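Local coordinates for protein probable thiamine pyrophosphokinase (Staphylococcus saprophyticus, PDB 3L8M) that probably transfers a pyrophosphate group from ATP to thiamine, making thiamine diphosphate, at residues I153-V158 and G202-I207; I112-E117 and I134-K139; I93-A98 and I125-D130; K2-C7 and E23-I28. All blocks are in the same frame, centred on the assembly; numbering follows the deposited sequence.

Contact 1: I153-V158 and G202-I207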
loop_
_atom_site.group_PDB
_atom_site.type_symbol
_atom_site.label_atom_id
_atom_site.label_comp_id
_atom_site.label_asym_id
_atom_site.label_seq_id
_atom_site.Cartn_x
_atom_site.Cartn_y
_atom_site.Cartn_z
ATOM N N ILE A 153 -23.965 -22.410 -14.393
ATOM C CA ILE A 153 -23.396 -23.052 -13.211
ATOM C C ILE A 153 -23.519 -24.559 -13.349
ATOM O O ILE A 153 -24.591 -25.073 -13.655
ATOM C CB ILE A 153 -24.132 -22.681 -11.913
ATOM C CG1 ILE A 153 -24.167 -21.163 -11.725
ATOM C CG2 ILE A 153 -23.445 -23.356 -10.730
ATOM C CD1 ILE A 153 -25.202 -20.453 -12.582
ATOM N N SER A 154 -22.423 -25.265 -13.109
ATOM C CA SER A 154 -22.437 -26.712 -13.199
ATOM C C SER A 154 -21.688 -27.314 -12.023
ATOM O O SER A 154 -20.766 -26.708 -11.478
ATOM C CB SER A 154 -21.789 -27.179 -14.505
ATOM O OG SER A 154 -22.385 -26.542 -15.620
ATOM N N PHE A 155 -22.105 -28.514 -11.641
ATOM C CA PHE A 155 -21.485 -29.241 -10.553
ATOM C C PHE A 155 -21.032 -30.600 -11.074
ATOM O O PHE A 155 -21.815 -31.345 -11.661
ATOM C CB PHE A 155 -22.484 -29.415 -9.409
ATOM C CG PHE A 155 -22.971 -28.113 -8.833
ATOM C CD1 PHE A 155 -22.159 -27.359 -7.995
ATOM C CD2 PHE A 155 -24.234 -27.626 -9.157
ATOM C CE1 PHE A 155 -22.597 -26.145 -7.486
ATOM C CE2 PHE A 155 -24.683 -26.414 -8.654
ATOM C CZ PHE A 155 -23.865 -25.669 -7.819
ATOM N N ILE A 156 -19.757 -30.903 -10.862
ATOM C CA ILE A 156 -19.158 -32.162 -11.284
ATOM C C ILE A 156 -18.666 -32.883 -10.032
ATOM O O ILE A 156 -17.873 -32.332 -9.279
ATOM C CB ILE A 156 -17.925 -31.919 -12.198
ATOM C CG1 ILE A 156 -18.300 -31.015 -13.384
ATOM C CG2 ILE A 156 -17.342 -33.254 -12.642
ATOM C CD1 ILE A 156 -19.401 -31.534 -14.256
ATOM N N PRO A 157 -19.135 -34.118 -9.785
ATOM C CA PRO A 157 -18.672 -34.826 -8.590
ATOM C C PRO A 157 -17.194 -35.217 -8.658
ATOM O O PRO A 157 -16.630 -35.397 -9.741
ATOM C CB PRO A 157 -19.602 -36.036 -8.526
ATOM C CG PRO A 157 -19.927 -36.282 -9.968
ATOM C CD PRO A 157 -20.183 -34.890 -10.475
ATOM N N VAL A 158 -16.570 -35.343 -7.491
ATOM C CA VAL A 158 -15.163 -35.707 -7.416
ATOM C C VAL A 158 -15.004 -37.102 -6.816
ATOM O O VAL A 158 -14.176 -37.893 -7.268
ATOM C CB VAL A 158 -14.381 -34.670 -6.574
ATOM C CG1 VAL A 158 -12.893 -34.989 -6.577
ATOM C CG2 VAL A 158 -14.617 -33.275 -7.141
ATOM N N GLY A 202 -20.058 -36.837 -0.355
ATOM C CA GLY A 202 -19.061 -36.641 -1.387
ATOM C C GLY A 202 -18.584 -35.212 -1.537
ATOM O O GLY A 202 -18.685 -34.403 -0.613
ATOM N N SER A 203 -18.069 -34.907 -2.723
ATOM C CA SER A 203 -17.542 -33.587 -3.044
ATOM C C SER A 203 -17.766 -33.290 -4.526
ATOM O O SER A 203 -17.814 -34.203 -5.351
ATOM C CB SER A 203 -16.048 -33.555 -2.738
ATOM O OG SER A 203 -15.347 -34.548 -3.482
ATOM N N VAL A 204 -17.902 -32.012 -4.864
ATOM C CA VAL A 204 -18.115 -31.623 -6.253
ATOM C C VAL A 204 -17.357 -30.355 -6.645
ATOM O O VAL A 204 -17.127 -29.465 -5.822
ATOM C CB VAL A 204 -19.611 -31.373 -6.549
ATOM C CG1 VAL A 204 -20.435 -32.594 -6.159
ATOM C CG2 VAL A 204 -20.088 -30.128 -5.800
ATOM N N LEU A 205 -16.949 -30.296 -7.907
ATOM C CA LEU A 205 -16.274 -29.119 -8.419
ATOM C C LEU A 205 -17.401 -28.238 -8.941
ATOM O O LEU A 205 -18.333 -28.719 -9.585
ATOM C CB LEU A 205 -15.337 -29.476 -9.574
ATOM C CG LEU A 205 -14.014 -30.166 -9.238
ATOM C CD1 LEU A 205 -13.441 -30.774 -10.510
ATOM C CD2 LEU A 205 -13.035 -29.170 -8.606
HETATM N N MSE A 206 -17.347 -26.957 -8.632
HETATM C CA MSE A 206 -18.368 -26.062 -9.128
HETATM C C MSE A 206 -17.695 -25.246 -10.215
HETATM O O MSE A 206 -16.605 -24.723 -10.005
HETATM C CB MSE A 206 -18.871 -25.144 -8.022
HETATM C CG MSE A 206 -19.716 -24.001 -8.546
HETATM SE SE MSE A 206 -20.329 -22.966 -7.230
HETATM C CE MSE A 206 -21.748 -22.323 -8.028
ATOM N N ILE A 207 -18.328 -25.157 -11.380
ATOM C CA ILE A 207 -17.759 -24.405 -12.483
ATOM C C ILE A 207 -18.750 -23.408 -13.045
ATOM O O ILE A 207 -19.834 -23.775 -13.488
ATOM C CB ILE A 207 -17.275 -25.346 -13.603
ATOM C CG1 ILE A 207 -16.920 -24.540 -14.848
ATOM C CG2 ILE A 207 -18.342 -26.366 -13.928
ATOM C CD1 ILE A 207 -16.182 -25.347 -15.874
#
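F155 and M206, a selenomethionine, face each other as a non-hydrogen-bonded pair of two antiparallel strands, and their side chains run side by side in the same direction. Followed outward, M206 lies against the F155 ring for most of its length. Its CB sits 3.9 Å from F155 CE1, and CG, anti to the backbone N (chi1 168°), comes closer to that same ring atom, at 3.7 Å. The chain stays extended beyond CG, and SE lies 5.1 Å from the centroid of the F155 ring, approaching obliquely in a Met-aromatic contact. At the tip, CE touches both F155 CE1 and the CG2 branch of I153, the latter at 3.4 Å. V204 continues this face: its CG2 meets F155 CD1, while CG1 rests on P157 CA.

On the other face I207 CG2 packs on S154 CB at 3.6 Å. The backbones are joined on both sides of F155, by reciprocal bonds between S154 and I207 and between I156 and L205; L205 N to I156 O is short, at 2.6 Å. P157 takes a non-hydrogen-bonded position paired with V204, and the next bond is V158 N to S203 O. The V158 and L205 side chains cross at about a right angle, V158 CG2 touching L205 CG.

I197 and I199 of strand 197-201 cover the F155 and V204 side, and strand 132-137 bonds to the far edge of 204-209. The arrangement is a regular antiparallel pair at the margin of a mixed sheet, strand 152-157 being its outermost member within the chain, in the region assigned to vitamin B1 binding.

Contact 2: I112-E117 and I134-K139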
loop_
_atom_site.group_PDB
_atom_site.type_symbol
_atom_site.label_atom_id
_atom_site.label_comp_id
_atom_site.label_asym_id
_atom_site.label_seq_id
_atom_site.Cartn_x
_atom_site.Cartn_y
_atom_site.Cartn_z
ATOM N N ILE A 112 -5.105 -30.180 -7.060
ATOM C CA ILE A 112 -4.746 -29.297 -5.957
ATOM C C ILE A 112 -5.970 -28.776 -5.199
ATOM O O ILE A 112 -5.998 -28.788 -3.963
ATOM C CB ILE A 112 -3.912 -28.100 -6.448
ATOM C CG1 ILE A 112 -2.599 -28.594 -7.049
ATOM C CG2 ILE A 112 -3.596 -27.165 -5.287
ATOM C CD1 ILE A 112 -1.856 -27.523 -7.795
ATOM N N LEU A 113 -6.985 -28.328 -5.935
ATOM C CA LEU A 113 -8.197 -27.815 -5.318
ATOM C C LEU A 113 -8.851 -28.895 -4.457
ATOM O O LEU A 113 -9.560 -28.600 -3.499
ATOM C CB LEU A 113 -9.200 -27.377 -6.389
ATOM C CG LEU A 113 -8.899 -26.233 -7.362
ATOM C CD1 LEU A 113 -9.931 -26.270 -8.474
ATOM C CD2 LEU A 113 -8.947 -24.890 -6.659
ATOM N N GLU A 114 -8.603 -30.149 -4.811
ATOM C CA GLU A 114 -9.200 -31.278 -4.110
ATOM C C GLU A 114 -8.382 -31.790 -2.927
ATOM O O GLU A 114 -8.830 -32.670 -2.193
ATOM C CB GLU A 114 -9.457 -32.403 -5.121
ATOM C CG GLU A 114 -10.258 -31.913 -6.335
ATOM C CD GLU A 114 -10.268 -32.895 -7.496
ATOM O OE1 GLU A 114 -9.386 -33.776 -7.549
ATOM O OE2 GLU A 114 -11.150 -32.770 -8.370
ATOM N N LYS A 115 -7.187 -31.245 -2.732
ATOM C CA LYS A 115 -6.368 -31.680 -1.614
ATOM C C LYS A 115 -7.120 -31.442 -0.303
ATOM O O LYS A 115 -7.628 -30.346 -0.046
ATOM C CB LYS A 115 -5.033 -30.938 -1.601
ATOM C CG LYS A 115 -4.134 -31.287 -2.769
ATOM C CD LYS A 115 -2.679 -31.017 -2.420
ATOM C CE LYS A 115 -1.738 -31.605 -3.465
ATOM N NZ LYS A 115 -0.314 -31.589 -3.015
ATOM N N PRO A 116 -7.222 -32.486 0.532
ATOM C CA PRO A 116 -7.916 -32.396 1.819
ATOM C C PRO A 116 -7.225 -31.435 2.785
ATOM O O PRO A 116 -7.865 -30.833 3.644
ATOM C CB PRO A 116 -7.915 -33.843 2.310
ATOM C CG PRO A 116 -6.657 -34.395 1.714
ATOM C CD PRO A 116 -6.683 -33.840 0.315
ATOM N N GLU A 117 -5.917 -31.286 2.625
ATOM C CA GLU A 117 -5.141 -30.384 3.464
ATOM C C GLU A 117 -5.719 -28.967 3.447
ATOM O O GLU A 117 -5.452 -28.175 4.348
ATOM C CB GLU A 117 -3.692 -30.362 2.975
ATOM C CG GLU A 117 -2.770 -29.435 3.740
ATOM C CD GLU A 117 -1.375 -29.398 3.144
ATOM O OE1 GLU A 117 -1.258 -29.082 1.939
ATOM O OE2 GLU A 117 -0.401 -29.684 3.876
ATOM N N ILE A 134 -13.616 -21.874 -11.406
ATOM C CA ILE A 134 -13.764 -23.218 -10.849
ATOM C C ILE A 134 -13.251 -23.334 -9.411
ATOM O O ILE A 134 -12.182 -22.817 -9.081
ATOM C CB ILE A 134 -12.989 -24.256 -11.721
ATOM C CG1 ILE A 134 -13.517 -24.241 -13.154
ATOM C CG2 ILE A 134 -13.101 -25.661 -11.120
ATOM C CD1 ILE A 134 -12.641 -25.015 -14.130
ATOM N N GLN A 135 -14.013 -24.022 -8.562
ATOM C CA GLN A 135 -13.612 -24.227 -7.174
ATOM C C GLN A 135 -14.198 -25.524 -6.642
ATOM O O GLN A 135 -15.227 -25.999 -7.124
ATOM C CB GLN A 135 -14.056 -23.057 -6.293
ATOM C CG GLN A 135 -15.563 -22.874 -6.210
ATOM C CD GLN A 135 -15.963 -21.686 -5.343
ATOM O OE1 GLN A 135 -15.659 -21.645 -4.150
ATOM N NE2 GLN A 135 -16.643 -20.711 -5.945
ATOM N N PHE A 136 -13.529 -26.090 -5.643
ATOM C CA PHE A 136 -13.936 -27.339 -5.014
ATOM C C PHE A 136 -14.901 -27.053 -3.853
ATOM O O PHE A 136 -14.762 -26.055 -3.156
ATOM C CB PHE A 136 -12.673 -28.057 -4.521
ATOM C CG PHE A 136 -12.920 -29.397 -3.892
ATOM C CD1 PHE A 136 -13.542 -30.418 -4.605
ATOM C CD2 PHE A 136 -12.475 -29.658 -2.595
ATOM C CE1 PHE A 136 -13.719 -31.685 -4.034
ATOM C CE2 PHE A 136 -12.644 -30.922 -2.014
ATOM C CZ PHE A 136 -13.265 -31.936 -2.736
ATOM N N ILE A 137 -15.901 -27.906 -3.673
ATOM C CA ILE A 137 -16.864 -27.735 -2.589
ATOM C C ILE A 137 -17.023 -29.069 -1.894
ATOM O O ILE A 137 -17.456 -30.047 -2.501
ATOM C CB ILE A 137 -18.243 -27.285 -3.079
ATOM C CG1 ILE A 137 -18.125 -25.989 -3.889
ATOM C CG2 ILE A 137 -19.153 -27.057 -1.872
ATOM C CD1 ILE A 137 -19.457 -25.489 -4.424
ATOM N N GLN A 138 -16.670 -29.091 -0.615
ATOM C CA GLN A 138 -16.719 -30.302 0.186
ATOM C C GLN A 138 -18.063 -30.503 0.867
ATOM O O GLN A 138 -18.952 -29.651 0.773
ATOM C CB GLN A 138 -15.599 -30.245 1.223
ATOM C CG GLN A 138 -15.199 -31.573 1.812
ATOM C CD GLN A 138 -13.993 -31.438 2.717
ATOM O OE1 GLN A 138 -14.012 -30.673 3.684
ATOM N NE2 GLN A 138 -12.932 -32.176 2.405
ATOM N N LYS A 139 -18.206 -31.639 1.546
ATOM C CA LYS A 139 -19.441 -31.976 2.256
ATOM C C LYS A 139 -19.840 -30.837 3.187
ATOM O O LYS A 139 -19.046 -30.379 4.009
ATOM C CB LYS A 139 -19.251 -33.272 3.054
ATOM C CG LYS A 139 -20.456 -33.710 3.887
ATOM C CD LYS A 139 -20.139 -34.998 4.656
ATOM C CE LYS A 139 -21.183 -35.320 5.727
ATOM N NZ LYS A 139 -22.543 -35.600 5.182
#
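The F136 ring lies against the backbone where L113 passes into E114, with one face turned to E114. E114 CA stands over that face, 4.0 Å from the ring centroid and displaced toward the rim, which makes a CH-pi contact. The E114 side chain crosses F136 at about a right angle: its CG touches CD1 at 4.0 Å, and the carboxylate plane is turned 57° from the ring. F136 CB points toward segment 112-117, and CG, anti to the backbone N (chi1 -178°), lies beside its own carbonyl carbon and 3.5 Å from L113 O.

L113 meets the base of the same side chain. Its CB packs on F136 CB at 4.0 Å, and its carbonyl O comes obliquely to the ring, 3.2 Å from CD2. Farther out, the L113 and I134 side chains cross at about a right angle, with L113 CD1 4.2 Å from I134 CG2, so this leucine touches both I134 and F136. It also touches I125 and L127 of strand 124-128. V158 and S203 pack on F136 as well, and V158 and L205 on E114.

No hydrogen bond joins the two segments. Helix 103-113 is therefore held to strand 132-137 here by apolar packing and one CH-pi contact; the acidic residue contributes its backbone CA and side-chain CG to the aromatic surface, rather than its carboxylate.

Contact 3: I93-A98 and I125-D130. With NA (sodium ion), chain C.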
loop_
_atom_site.group_PDB
_atom_site.type_symbol
_atom_site.label_atom_id
_atom_site.label_comp_id
_atom_site.label_asym_id
_atom_site.label_seq_id
_atom_site.Cartn_x
_atom_site.Cartn_y
_atom_site.Cartn_z
ATOM N N ILE A 93 -6.861 -17.415 -3.012
ATOM C CA ILE A 93 -5.922 -17.617 -4.107
ATOM C C ILE A 93 -6.618 -17.757 -5.455
ATOM O O ILE A 93 -7.498 -18.597 -5.620
ATOM C CB ILE A 93 -5.059 -18.887 -3.886
ATOM C CG1 ILE A 93 -4.541 -18.939 -2.441
ATOM C CG2 ILE A 93 -3.899 -18.903 -4.871
ATOM C CD1 ILE A 93 -3.892 -17.677 -1.976
ATOM N N ASP A 94 -6.222 -16.925 -6.412
ATOM C CA ASP A 94 -6.775 -16.970 -7.762
ATOM C C ASP A 94 -5.672 -17.422 -8.704
ATOM O O ASP A 94 -4.653 -16.739 -8.847
ATOM C CB ASP A 94 -7.274 -15.589 -8.206
ATOM C CG ASP A 94 -8.531 -15.164 -7.483
ATOM O OD1 ASP A 94 -9.070 -15.995 -6.722
ATOM O OD2 ASP A 94 -8.982 -14.013 -7.683
ATOM N N VAL A 95 -5.871 -18.576 -9.334
ATOM C CA VAL A 95 -4.883 -19.096 -10.267
ATOM C C VAL A 95 -5.334 -18.796 -11.696
ATOM O O VAL A 95 -6.417 -19.203 -12.128
ATOM C CB VAL A 95 -4.680 -20.626 -10.080
ATOM C CG1 VAL A 95 -3.639 -21.141 -11.070
ATOM C CG2 VAL A 95 -4.232 -20.919 -8.638
ATOM N N TYR A 96 -4.494 -18.076 -12.423
ATOM C CA TYR A 96 -4.778 -17.708 -13.801
ATOM C C TYR A 96 -3.746 -18.422 -14.643
ATOM O O TYR A 96 -2.669 -18.757 -14.141
ATOM C CB TYR A 96 -4.591 -16.197 -13.988
ATOM C CG TYR A 96 -5.590 -15.345 -13.253
ATOM C CD1 TYR A 96 -6.772 -14.939 -13.871
ATOM C CD2 TYR A 96 -5.350 -14.928 -11.945
ATOM C CE1 TYR A 96 -7.691 -14.133 -13.211
ATOM C CE2 TYR A 96 -6.263 -14.120 -11.271
ATOM C CZ TYR A 96 -7.432 -13.725 -11.914
ATOM O OH TYR A 96 -8.326 -12.900 -11.278
ATOM N N GLY A 97 -4.067 -18.641 -15.916
ATOM C CA GLY A 97 -3.128 -19.279 -16.821
ATOM C C GLY A 97 -3.023 -20.790 -16.771
ATOM O O GLY A 97 -2.170 -21.360 -17.452
ATOM N N ALA A 98 -3.886 -21.447 -15.997
ATOM C CA ALA A 98 -3.829 -22.899 -15.879
ATOM C C ALA A 98 -4.732 -23.714 -16.822
ATOM O O ALA A 98 -4.835 -24.932 -16.646
ATOM C CB ALA A 98 -4.103 -23.312 -14.422
ATOM N N ILE A 125 -9.417 -21.432 -2.911
ATOM C CA ILE A 125 -8.659 -21.515 -4.156
ATOM C C ILE A 125 -9.592 -21.559 -5.381
ATOM O O ILE A 125 -10.508 -22.376 -5.442
ATOM C CB ILE A 125 -7.779 -22.790 -4.191
ATOM C CG1 ILE A 125 -6.962 -22.929 -2.904
ATOM C CG2 ILE A 125 -6.841 -22.733 -5.388
ATOM C CD1 ILE A 125 -5.790 -21.969 -2.805
ATOM N N LYS A 126 -9.362 -20.676 -6.350
ATOM C CA LYS A 126 -10.164 -20.658 -7.572
ATOM C C LYS A 126 -9.281 -20.610 -8.821
ATOM O O LYS A 126 -8.289 -19.877 -8.858
ATOM C CB LYS A 126 -11.087 -19.445 -7.620
ATOM C CG LYS A 126 -12.215 -19.417 -6.633
ATOM C CD LYS A 126 -13.020 -18.142 -6.837
ATOM C CE LYS A 126 -14.086 -17.988 -5.763
ATOM N NZ LYS A 126 -14.893 -16.745 -5.936
ATOM N N LEU A 127 -9.645 -21.397 -9.834
ATOM C CA LEU A 127 -8.924 -21.411 -11.113
ATOM C C LEU A 127 -9.761 -20.467 -11.955
ATOM O O LEU A 127 -10.995 -20.553 -11.939
ATOM C CB LEU A 127 -8.924 -22.813 -11.743
ATOM C CG LEU A 127 -8.364 -23.960 -10.882
ATOM C CD1 LEU A 127 -8.534 -25.311 -11.599
ATOM C CD2 LEU A 127 -6.891 -23.690 -10.579
ATOM N N ILE A 128 -9.115 -19.559 -12.676
ATOM C CA ILE A 128 -9.858 -18.598 -13.472
ATOM C C ILE A 128 -9.277 -18.320 -14.845
ATOM O O ILE A 128 -8.075 -18.194 -14.982
ATOM C CB ILE A 128 -9.932 -17.218 -12.752
ATOM C CG1 ILE A 128 -10.387 -17.389 -11.295
ATOM C CG2 ILE A 128 -10.854 -16.270 -13.521
ATOM C CD1 ILE A 128 -10.372 -16.071 -10.499
ATOM N N ASP A 129 -10.135 -18.249 -15.865
ATOM C CA ASP A 129 -9.692 -17.858 -17.199
ATOM C C ASP A 129 -10.757 -16.925 -17.773
ATOM O O ASP A 129 -11.726 -16.596 -17.078
ATOM C CB ASP A 129 -9.380 -19.053 -18.129
ATOM C CG ASP A 129 -10.585 -19.914 -18.486
ATOM O OD1 ASP A 129 -11.745 -19.580 -18.167
ATOM O OD2 ASP A 129 -10.339 -20.960 -19.125
ATOM N N ASP A 130 -10.576 -16.480 -19.012
ATOM C CA ASP A 130 -11.517 -15.542 -19.623
ATOM C C ASP A 130 -12.977 -15.996 -19.715
ATOM O O ASP A 130 -13.856 -15.165 -19.936
ATOM C CB ASP A 130 -11.029 -15.138 -21.024
ATOM C CG ASP A 130 -10.760 -16.334 -21.914
ATOM O OD1 ASP A 130 -11.158 -17.455 -21.540
ATOM O OD2 ASP A 130 -10.156 -16.149 -22.987
HETATM NA NA NA C . -10.283 -17.230 -4.458
HETATM O O HOH W 1 -6.326 -17.812 -16.878
HETATM O O HOH W 2 -6.441 -20.335 -14.874
#
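I128 touches both D94 and Y96 across two parallel strands. Its CG1 is anti to the carbonyl carbon and the chain then extends (chi2 175°), bringing CD1 to 3.6 Å from D94 CG, while CG2 rests 3.8 Å from Y96 CE1. The Y96 ring runs alongside this isoleucine. D94 CG is also anti to its carbonyl carbon (chi1 -71°), and OD1 binds the sodium ion at 2.9 Å; N124 O completes the pair of protein ligands. K126 passes the ion with its extended aliphatic chain, and its NZ goes on to a salt bridge with E133.

The other face is apolar. I93 and I125, each with CG1 anti to the carbonyl carbon, lie side by side, CG1 of the former 3.3 Å from CD1 of the latter, and V95 CB meets L127 CD2. Three backbone bonds join the strands, V95 N to K126 O almost straight at 175°. Beyond them, one water links G97 N to I128 O, and a second links A98 N to the same oxygen.

Helices 77-87 and 103-113 cover the I93, V95, I125 and L127 face, strand 2-6 bonds to the other edge of 92-96, and strand 132-137 follows 124-128 in the sheet.

Contact 4: K2-C7 and E23-I28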
loop_
_atom_site.group_PDB
_atom_site.type_symbol
_atom_site.label_atom_id
_atom_site.label_comp_id
_atom_site.label_asym_id
_atom_site.label_seq_id
_atom_site.Cartn_x
_atom_site.Cartn_y
_atom_site.Cartn_z
ATOM N N LYS A 2 -4.994 -11.674 -0.221
ATOM C CA LYS A 2 -5.234 -12.294 -1.519
ATOM C C LYS A 2 -4.012 -12.434 -2.434
ATOM O O LYS A 2 -3.226 -11.495 -2.598
ATOM C CB LYS A 2 -6.314 -11.497 -2.250
ATOM C CG LYS A 2 -6.698 -12.040 -3.617
ATOM C CD LYS A 2 -7.452 -10.965 -4.391
ATOM C CE LYS A 2 -7.787 -11.393 -5.810
ATOM N NZ LYS A 2 -8.208 -10.213 -6.611
ATOM N N ALA A 3 -3.859 -13.604 -3.047
ATOM C CA ALA A 3 -2.737 -13.813 -3.956
ATOM C C ALA A 3 -3.199 -14.309 -5.329
ATOM O O ALA A 3 -4.082 -15.162 -5.430
ATOM C CB ALA A 3 -1.737 -14.798 -3.351
ATOM N N ASN A 4 -2.605 -13.749 -6.379
ATOM C CA ASN A 4 -2.918 -14.130 -7.754
ATOM C C ASN A 4 -1.708 -14.856 -8.311
ATOM O O ASN A 4 -0.586 -14.378 -8.174
ATOM C CB ASN A 4 -3.168 -12.903 -8.631
ATOM C CG ASN A 4 -4.350 -12.098 -8.179
ATOM O OD1 ASN A 4 -5.478 -12.599 -8.129
ATOM N ND2 ASN A 4 -4.106 -10.834 -7.841
ATOM N N LEU A 5 -1.933 -16.007 -8.931
ATOM C CA LEU A 5 -0.843 -16.770 -9.527
ATOM C C LEU A 5 -0.970 -16.758 -11.037
ATOM O O LEU A 5 -2.067 -16.898 -11.578
ATOM C CB LEU A 5 -0.850 -18.231 -9.047
ATOM C CG LEU A 5 -0.173 -18.530 -7.703
ATOM C CD1 LEU A 5 -0.936 -17.854 -6.570
ATOM C CD2 LEU A 5 -0.095 -20.043 -7.495
ATOM N N LEU A 6 0.150 -16.568 -11.721
ATOM C CA LEU A 6 0.134 -16.606 -13.166
ATOM C C LEU A 6 0.986 -17.801 -13.607
ATOM O O LEU A 6 2.162 -17.884 -13.258
ATOM C CB LEU A 6 0.686 -15.308 -13.747
ATOM C CG LEU A 6 0.559 -15.186 -15.269
ATOM C CD1 LEU A 6 -0.901 -15.381 -15.670
ATOM C CD2 LEU A 6 1.074 -13.817 -15.730
ATOM N N CYS A 7 0.382 -18.726 -14.352
ATOM C CA CYS A 7 1.087 -19.913 -14.852
ATOM C C CYS A 7 1.444 -19.819 -16.329
ATOM O O CYS A 7 2.130 -20.688 -16.847
ATOM C CB CYS A 7 0.243 -21.171 -14.689
ATOM S SG CYS A 7 -0.360 -21.485 -13.053
ATOM N N GLU A 23 -2.079 -5.732 -6.868
ATOM C CA GLU A 23 -2.346 -6.835 -5.944
ATOM C C GLU A 23 -1.100 -7.723 -5.817
ATOM O O GLU A 23 -0.098 -7.474 -6.467
ATOM C CB GLU A 23 -3.551 -7.644 -6.425
ATOM C CG GLU A 23 -4.733 -6.761 -6.769
ATOM C CD GLU A 23 -6.037 -7.517 -6.890
ATOM O OE1 GLU A 23 -6.008 -8.726 -7.201
ATOM O OE2 GLU A 23 -7.100 -6.890 -6.688
ATOM N N HIS A 24 -1.150 -8.735 -4.964
ATOM C CA HIS A 24 0.002 -9.619 -4.793
ATOM C C HIS A 24 0.019 -10.672 -5.906
ATOM O O HIS A 24 -0.947 -11.432 -6.061
ATOM C CB HIS A 24 -0.070 -10.321 -3.435
ATOM C CG HIS A 24 -0.177 -9.389 -2.266
ATOM N ND1 HIS A 24 0.877 -8.610 -1.832
ATOM C CD2 HIS A 24 -1.216 -9.109 -1.443
ATOM C CE1 HIS A 24 0.490 -7.892 -0.791
ATOM N NE2 HIS A 24 -0.776 -8.176 -0.534
ATOM N N TRP A 25 1.102 -10.710 -6.686
ATOM C CA TRP A 25 1.225 -11.686 -7.764
ATOM C C TRP A 25 2.380 -12.661 -7.570
ATOM O O TRP A 25 3.493 -12.263 -7.225
ATOM C CB TRP A 25 1.384 -11.001 -9.126
ATOM C CG TRP A 25 0.102 -10.477 -9.732
ATOM C CD1 TRP A 25 -0.425 -9.210 -9.601
ATOM C CD2 TRP A 25 -0.801 -11.199 -10.585
ATOM N NE1 TRP A 25 -1.595 -9.105 -10.326
ATOM C CE2 TRP A 25 -1.848 -10.309 -10.938
ATOM C CE3 TRP A 25 -0.830 -12.510 -11.087
ATOM C CZ2 TRP A 25 -2.910 -10.692 -11.771
ATOM C CZ3 TRP A 25 -1.904 -12.895 -11.922
ATOM C CH2 TRP A 25 -2.920 -11.983 -12.249
ATOM N N ILE A 26 2.093 -13.938 -7.821
ATOM C CA ILE A 26 3.053 -15.034 -7.703
ATOM C C ILE A 26 3.303 -15.610 -9.107
ATOM O O ILE A 26 2.354 -15.865 -9.853
ATOM C CB ILE A 26 2.479 -16.199 -6.841
ATOM C CG1 ILE A 26 1.904 -15.681 -5.518
ATOM C CG2 ILE A 26 3.557 -17.258 -6.627
ATOM C CD1 ILE A 26 2.898 -14.993 -4.619
ATOM N N GLY A 27 4.559 -15.823 -9.474
ATOM C CA GLY A 27 4.820 -16.383 -10.793
ATOM C C GLY A 27 5.126 -17.884 -10.792
ATOM O O GLY A 27 5.962 -18.351 -10.013
ATOM N N ILE A 28 4.439 -18.641 -11.649
ATOM C CA ILE A 28 4.660 -20.081 -11.769
ATOM C C ILE A 28 5.203 -20.342 -13.177
ATOM O O ILE A 28 4.519 -20.091 -14.177
ATOM C CB ILE A 28 3.347 -20.907 -11.591
ATOM C CG1 ILE A 28 2.658 -20.566 -10.268
ATOM C CG2 ILE A 28 3.678 -22.407 -11.600
ATOM C CD1 ILE A 28 3.486 -20.907 -9.022
HETATM O O HOH W 3 -3.608 -9.076 -3.543
#
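L5 and I26, paired across two parallel strands, form the apolar centre: L5 CG lies 3.6 Å from I26 CB, the two side chains pointing the same way. L5 CD2 continues to I28 CG1 at 3.9 Å, and C7 SG meets I28 CB. On the other face the W25 indole carries N4 CB over its six-membered ring, 3.4 Å from the centroid and 10° off the normal, a close CH-pi contact; L6 CB touches CZ3 obliquely. W25 NE1 is hydrogen-bonded to H20 O.

The backbone bonds run N4 N to H24 O, I26 N to N4 O, L6 N to I26 O and I28 N to L6 O. Toward the start of the strands, K2 O lies at the edge of the H24 ring, in its plane, and a water bridges K2 O to H24 N.

At the polar edge E23 OE1 is gripped twice. N4 ND2 donates to the anti lone pair of E23 OE1 at 2.9 Å, with amide and carboxylate nearly coplanar (7°), whereas K2 NZ, at the end of an extended chain, arrives on the syn side in a salt bridge of 2.7 Å.

Strands 2-6 and 24-28, with helix 16-19 between them, make a beta-alpha-beta crossover, the unit from which the parallel part of this sheet is built.

How the contacts relate
All four contacts belong to one mixed sheet. Contact 4 joins contact 3, since strands 2-6 and 92-96 are neighbours: L5 N to D94 O and Y96 N to L5 O are both 2.8 Å, probable hydrogen bonds. Contact 3 meets contact 2 through I134 N and L127 O, 3.0 Å apart, where the sheet turns antiparallel. Contact 2 passes to contact 1 by probable hydrogen bonds, M206 N to Q135 O (2.8 Å) and I137 N to V204 O (2.9 Å). Contacts 1 and 4 lie on opposite sides of the chain's centre, their centres about 25 Å apart. One sodium ion sits at contact 3, about 6 and 7 Å from the nearest side-chain atoms of K2 and Q135.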